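Local coordinates for protein probable arabinosyltransferase C (PDB 3PTY) that polymerises arabinose into the arabinan of the mycobacterial cell wall, the part described being its C-terminal, extracellular, lectin-like carbohydrate-binding domain, at residues W267-G270 with L271-C275; Y330-D333 with D334-R337. All blocks are in the same frame, centred on the assembly; numbering follows the deposited sequence.

Contact 1 (267-275) comes first along the chain and closes before contact 2 (330-337) opens; their centres lie 19 Å apart and their nearest atoms about 8 Å apart, so the two do not touch. Both belong to the region of the mixed sheet: contact 1 joins helix 267-270 to the loop before strand 277-278, whereas contact 2 begins on strand 322-331 and turns the chain toward its antiparallel neighbour 341-347. Trp267 of one subunit packs on Leu331 and Arg337 of the other, and the octyl arabinofuranoside beside contact 2 is also hydrogen-bonded to Trp267 O of the second subunit. Contact 1 of one subunit and contact 2 of the other therefore line the same glycoside site between subunits.

Contact 1: W267-G270 with L271-C275; sequences WLVG and LAFPC. With AFO (octyl alpha-D-arabinofuranoside), chain B.
Trp267 and Leu271 meet across the short, weakly bonded helix 267-270 and the turn that follows: the N of Leu271 makes only weak bonds, to the O of Trp267 (127° at the hydrogen) and to the O of Leu268, before Ala272 N takes Val269 O at 3.2 Å and Phe273 N takes Gly270 O at 2.9 Å. The last bond closes a type I turn from Gly270 to Phe273. Among the side chains, Leu271 CD2 sits over the six-membered ring of Trp267, 4.3 Å from its centroid and 20° off the normal, a CH-pi contact. The other branch, CD1, reaches Leu268 CD2. The indole is placed for this by its first torsion, with CG opposite the backbone N (chi1 179°) and beside the carbonyl carbon.

This helix and turn form one wall of a sugar site at the subunit interface. The arabinofuranoside gives a hydrogen bond from its O2 to Trp267 O at 2.6 Å, and the same O2 lies 3.3 Å from Gly270 CA, a close fit beside a residue without a side chain. Asn22 of the second subunit binds the glycoside too.

Away from the sugar, Val269 and Phe273 lie side by side, with Val269 CG1 4.1 Å from Phe273 CE1. The phenyl edge meets Val269 O in the ring plane, through CD1 at 3.4 Å. Both side chains also pack on Ile293 of strand 291-294, while Cys275 forms a disulfide with Cys31.

Contact 2: Y330-D333 with D334-R337; sequences YLKD and DWFR. With AFO (octyl alpha-D-arabinofuranoside), chain C.
Trp335 carries Lys332 over one face of its indole: Lys332 CA stands 3.9 Å from the centroid of the six-membered ring and 19° off the normal, a CH-pi contact made by the backbone carbon. The carbonyl oxygens of Leu331 and Lys332 lie above the plane too, displaced toward the rim. At the edge, in plane, Tyr330 CB approaches Trp335 CE3 at 3.9 Å. Trp335 is folded back over the preceding residues by its first torsion, which sets CG beside the backbone N (chi1 -56°).

The second flat group, the guanidinium of Arg337, meets the octyl chain of the arabinofuranoside at its edge, with NH2 3.4 Å from C3'. Bends at chi2 and chi3 carry it there, while Arg337 CG runs alongside Leu331 CD2 at 3.9 Å. Asp333 CB touches the tail's far end, C8', at 3.5 Å.

Hydrogen bonds brace the loop. Asp334 N binds Leu331 O at 3.0 Å, and Arg337 N binds Asp334 O. A water accepts from Leu331 N at 2.9 Å and lies within reach of the carbonyl oxygens of Asp334 and Arg337. Phe336 N gives a hydrogen bond to Asp334 OD1 from above the carboxylate plane at 3.1 Å.

Two successive type I turns, the second holding an Asx turn at Asp334, thus leave strand 322-331 and place Asp333 and Arg337 in the glycoside pocket, where Asn22 and Trp267 of the second subunit also bond the sugar.

Contact 1: W267-G270 with L271-C275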
loop_
_atom_site.group_PDB
_atom_site.type_symbol
_atom_site.label_atom_id
_atom_site.label_comp_id
_atom_site.label_asym_id
_atom_site.label_seq_id
_atom_site.Cartn_x
_atom_site.Cartn_y
_atom_site.Cartn_z
ATOM N N TRP A 267 -1.504 -0.761 9.545
ATOM C CA TRP A 267 -1.291 -0.060 10.812
ATOM C C TRP A 267 -0.954 1.420 10.592
ATOM O O TRP A 267 -1.498 2.291 11.270
ATOM C CB TRP A 267 -0.189 -0.749 11.629
ATOM C CG TRP A 267 0.087 -0.066 12.937
ATOM C CD1 TRP A 267 -0.594 -0.235 14.111
ATOM C CD2 TRP A 267 1.112 0.902 13.203
ATOM N NE1 TRP A 267 -0.056 0.571 15.085
ATOM C CE2 TRP A 267 0.995 1.276 14.555
ATOM C CE3 TRP A 267 2.120 1.488 12.427
ATOM C CZ2 TRP A 267 1.846 2.205 15.151
ATOM C CZ3 TRP A 267 2.969 2.407 13.021
ATOM C CH2 TRP A 267 2.824 2.760 14.369
ATOM N N LEU A 268 -0.059 1.691 9.644
ATOM C CA LEU A 268 0.353 3.054 9.298
ATOM C C LEU A 268 -0.822 3.924 8.881
ATOM O O LEU A 268 -0.963 5.066 9.323
ATOM C CB LEU A 268 1.356 3.030 8.138
ATOM C CG LEU A 268 2.835 3.209 8.444
ATOM C CD1 LEU A 268 3.645 3.241 7.149
ATOM C CD2 LEU A 268 3.030 4.474 9.234
ATOM N N VAL A 269 -1.655 3.377 8.006
ATOM C CA VAL A 269 -2.829 4.088 7.524
ATOM C C VAL A 269 -3.850 4.314 8.639
ATOM O O VAL A 269 -4.493 5.355 8.692
ATOM C CB VAL A 269 -3.490 3.337 6.356
ATOM C CG1 VAL A 269 -4.826 3.991 5.976
ATOM C CG2 VAL A 269 -2.544 3.290 5.168
ATOM N N GLY A 270 -3.991 3.344 9.536
ATOM C CA GLY A 270 -4.933 3.468 10.634
ATOM C C GLY A 270 -4.654 4.626 11.588
ATOM O O GLY A 270 -5.548 5.070 12.307
ATOM N N LEU A 271 -3.416 5.116 11.609
ATOM C CA LEU A 271 -3.054 6.216 12.504
ATOM C C LEU A 271 -3.927 7.437 12.216
ATOM O O LEU A 271 -4.291 8.186 13.118
ATOM C CB LEU A 271 -1.577 6.585 12.326
ATOM C CG LEU A 271 -0.536 5.525 12.716
ATOM C CD1 LEU A 271 0.876 6.033 12.413
ATOM C CD2 LEU A 271 -0.662 5.166 14.177
ATOM N N ALA A 272 -4.266 7.613 10.944
ATOM C CA ALA A 272 -5.064 8.747 10.493
ATOM C C ALA A 272 -6.567 8.527 10.658
ATOM O O ALA A 272 -7.356 9.453 10.458
ATOM C CB ALA A 272 -4.736 9.061 9.030
ATOM N N PHE A 273 -6.961 7.305 11.018
ATOM C CA PHE A 273 -8.377 6.955 11.151
ATOM C C PHE A 273 -8.631 6.366 12.534
ATOM O O PHE A 273 -8.997 5.198 12.659
ATOM C CB PHE A 273 -8.787 5.949 10.065
ATOM C CG PHE A 273 -8.770 6.521 8.670
ATOM C CD1 PHE A 273 -7.647 6.394 7.868
ATOM C CD2 PHE A 273 -9.871 7.198 8.173
ATOM C CE1 PHE A 273 -7.629 6.931 6.581
ATOM C CE2 PHE A 273 -9.859 7.741 6.899
ATOM C CZ PHE A 273 -8.735 7.601 6.099
ATOM N N PRO A 274 -8.438 7.180 13.580
ATOM C CA PRO A 274 -8.457 6.693 14.963
ATOM C C PRO A 274 -9.817 6.142 15.392
ATOM O O PRO A 274 -9.860 5.329 16.311
ATOM C CB PRO A 274 -8.119 7.953 15.771
ATOM C CG PRO A 274 -8.602 9.077 14.893
ATOM C CD PRO A 274 -8.171 8.629 13.526
ATOM N N CYS A 275 -10.905 6.567 14.749
ATOM C CA CYS A 275 -12.240 6.134 15.168
ATOM C C CYS A 275 -12.731 4.885 14.437
ATOM O O CYS A 275 -13.773 4.333 14.784
ATOM C CB CYS A 275 -13.273 7.259 15.003
ATOM S SG CYS A 275 -12.957 8.768 15.979
HETATM C C1 AFO B . -3.681 0.763 15.263
HETATM O O1 AFO B . -2.762 0.703 16.357
HETATM C C2 AFO B . -3.408 2.073 14.531
HETATM O O2 AFO B . -3.338 1.893 13.111
HETATM C C3 AFO B . -4.536 3.009 14.916
HETATM O O3 AFO B . -3.973 4.142 15.569
HETATM C C4 AFO B . -5.385 2.229 15.910
HETATM O O4 AFO B . -5.017 0.849 15.768
HETATM C C5 AFO B . -6.885 2.431 15.710
HETATM O O5 AFO B . -7.579 2.083 16.918
HETATM C "C1'" AFO B . -2.944 -0.427 17.206
HETATM C "C2'" AFO B . -2.103 -0.196 18.455
HETATM C "C3'" AFO B . -1.779 -1.495 19.189
HETATM C "C4'" AFO B . -1.160 -1.166 20.543
HETATM C "C5'" AFO B . -0.540 0.228 20.546
HETATM C "C6'" AFO B . 0.797 0.284 19.811
HETATM C "C7'" AFO B . 1.263 1.728 19.644
HETATM C "C8'" AFO B . 2.631 1.794 19.002
#

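Contact 2: Y330-D333 with D334-R337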
loop_
_atom_site.group_PDB
_atom_site.type_symbol
_atom_site.label_atom_id
_atom_site.label_comp_id
_atom_site.label_asym_id
_atom_site.label_seq_id
_atom_site.Cartn_x
_atom_site.Cartn_y
_atom_site.Cartn_z
ATOM N N TYR A 330 -13.826 11.849 -2.074
ATOM C CA TYR A 330 -13.139 13.107 -2.357
ATOM C C TYR A 330 -12.616 13.694 -1.056
ATOM O O TYR A 330 -13.281 13.611 -0.031
ATOM C CB TYR A 330 -14.114 14.105 -3.006
ATOM C CG TYR A 330 -14.918 13.469 -4.117
ATOM C CD1 TYR A 330 -16.099 12.803 -3.842
ATOM C CD2 TYR A 330 -14.479 13.508 -5.436
ATOM C CE1 TYR A 330 -16.833 12.199 -4.845
ATOM C CE2 TYR A 330 -15.215 12.899 -6.457
ATOM C CZ TYR A 330 -16.388 12.251 -6.148
ATOM O OH TYR A 330 -17.131 11.638 -7.135
ATOM N N LEU A 331 -11.432 14.294 -1.094
ATOM C CA LEU A 331 -10.882 14.945 0.096
ATOM C C LEU A 331 -11.346 16.401 0.160
ATOM O O LEU A 331 -11.000 17.204 -0.704
ATOM C CB LEU A 331 -9.353 14.893 0.070
ATOM C CG LEU A 331 -8.641 15.487 1.286
ATOM C CD1 LEU A 331 -9.023 14.720 2.554
ATOM C CD2 LEU A 331 -7.126 15.482 1.077
ATOM N N LYS A 332 -12.121 16.739 1.187
ATOM C CA LYS A 332 -12.648 18.101 1.360
ATOM C C LYS A 332 -11.581 19.213 1.293
ATOM O O LYS A 332 -11.829 20.303 0.753
ATOM C CB LYS A 332 -13.399 18.184 2.691
ATOM C CG LYS A 332 -13.957 19.550 3.017
ATOM C CD LYS A 332 -14.798 19.512 4.287
ATOM C CE LYS A 332 -13.963 19.104 5.488
ATOM N NZ LYS A 332 -14.632 19.463 6.771
ATOM N N ASP A 333 -10.401 18.932 1.838
ATOM C CA ASP A 333 -9.292 19.897 1.884
ATOM C C ASP A 333 -8.602 20.155 0.543
ATOM O O ASP A 333 -7.926 21.172 0.377
ATOM C CB ASP A 333 -8.242 19.440 2.893
ATOM C CG ASP A 333 -8.839 19.146 4.252
ATOM O OD1 ASP A 333 -9.184 17.970 4.502
ATOM O OD2 ASP A 333 -8.980 20.094 5.052
ATOM N N ASP A 334 -8.749 19.229 -0.400
ATOM C CA ASP A 334 -8.130 19.376 -1.709
ATOM C C ASP A 334 -8.842 18.465 -2.681
ATOM O O ASP A 334 -8.545 17.280 -2.738
ATOM C CB ASP A 334 -6.636 19.015 -1.647
ATOM C CG ASP A 334 -5.923 19.214 -2.984
ATOM O OD1 ASP A 334 -6.595 19.488 -4.024
ATOM O OD2 ASP A 334 -4.678 19.093 -2.994
ATOM N N TRP A 335 -9.769 19.025 -3.458
ATOM C CA TRP A 335 -10.652 18.226 -4.299
ATOM C C TRP A 335 -9.912 17.534 -5.426
ATOM O O TRP A 335 -10.472 16.676 -6.104
ATOM C CB TRP A 335 -11.768 19.094 -4.901
ATOM C CG TRP A 335 -12.605 19.833 -3.899
ATOM C CD1 TRP A 335 -12.634 21.187 -3.697
ATOM C CD2 TRP A 335 -13.550 19.270 -2.974
ATOM N NE1 TRP A 335 -13.529 21.497 -2.703
ATOM C CE2 TRP A 335 -14.104 20.341 -2.243
ATOM C CE3 TRP A 335 -13.976 17.972 -2.694
ATOM C CZ2 TRP A 335 -15.062 20.150 -1.246
ATOM C CZ3 TRP A 335 -14.930 17.784 -1.705
ATOM C CH2 TRP A 335 -15.461 18.868 -0.995
ATOM N N PHE A 336 -8.661 17.922 -5.647
ATOM C CA PHE A 336 -7.869 17.351 -6.728
ATOM C C PHE A 336 -6.830 16.354 -6.210
ATOM O O PHE A 336 -6.021 15.844 -6.975
ATOM C CB PHE A 336 -7.165 18.449 -7.542
ATOM C CG PHE A 336 -8.111 19.387 -8.258
ATOM C CD1 PHE A 336 -7.646 20.578 -8.799
ATOM C CD2 PHE A 336 -9.455 19.080 -8.386
ATOM C CE1 PHE A 336 -8.508 21.444 -9.464
ATOM C CE2 PHE A 336 -10.328 19.937 -9.039
ATOM C CZ PHE A 336 -9.853 21.122 -9.580
ATOM N N ARG A 337 -6.852 16.082 -4.914
ATOM C CA ARG A 337 -5.886 15.155 -4.323
ATOM C C ARG A 337 -6.383 13.703 -4.372
ATOM O O ARG A 337 -7.500 13.410 -3.947
ATOM C CB ARG A 337 -5.582 15.575 -2.876
ATOM C CG ARG A 337 -4.921 14.497 -2.030
ATOM C CD ARG A 337 -3.504 14.255 -2.463
ATOM N NE ARG A 337 -2.658 15.389 -2.120
ATOM C CZ ARG A 337 -1.359 15.450 -2.370
ATOM N NH1 ARG A 337 -0.746 14.432 -2.965
ATOM N NH2 ARG A 337 -0.677 16.530 -2.026
HETATM C C1 AFO C . 1.880 15.474 2.030
HETATM O O1 AFO C . 0.858 16.468 1.931
HETATM C C2 AFO C . 1.556 14.630 3.258
HETATM O O2 AFO C . 1.662 13.225 2.991
HETATM C C3 AFO C . 2.532 15.064 4.333
HETATM O O3 AFO C . 1.787 15.576 5.433
HETATM C C4 AFO C . 3.343 16.191 3.709
HETATM O O4 AFO C . 3.137 16.107 2.292
HETATM C C5 AFO C . 4.827 16.134 4.063
HETATM O O5 AFO C . 5.416 17.428 3.862
HETATM C "C1'" AFO C . 1.061 17.407 0.879
HETATM C "C2'" AFO C . 0.068 18.544 1.086
HETATM C "C3'" AFO C . -0.199 19.327 -0.197
HETATM C "C4'" AFO C . -0.993 20.584 0.138
HETATM C "C5'" AFO C . -1.750 20.428 1.454
HETATM C "C6'" AFO C . -2.997 19.557 1.321
HETATM C "C7'" AFO C . -3.588 19.245 2.693
HETATM C "C8'" AFO C . -4.877 18.462 2.572
HETATM O O HOH W 1 -9.902 14.735 -3.471
#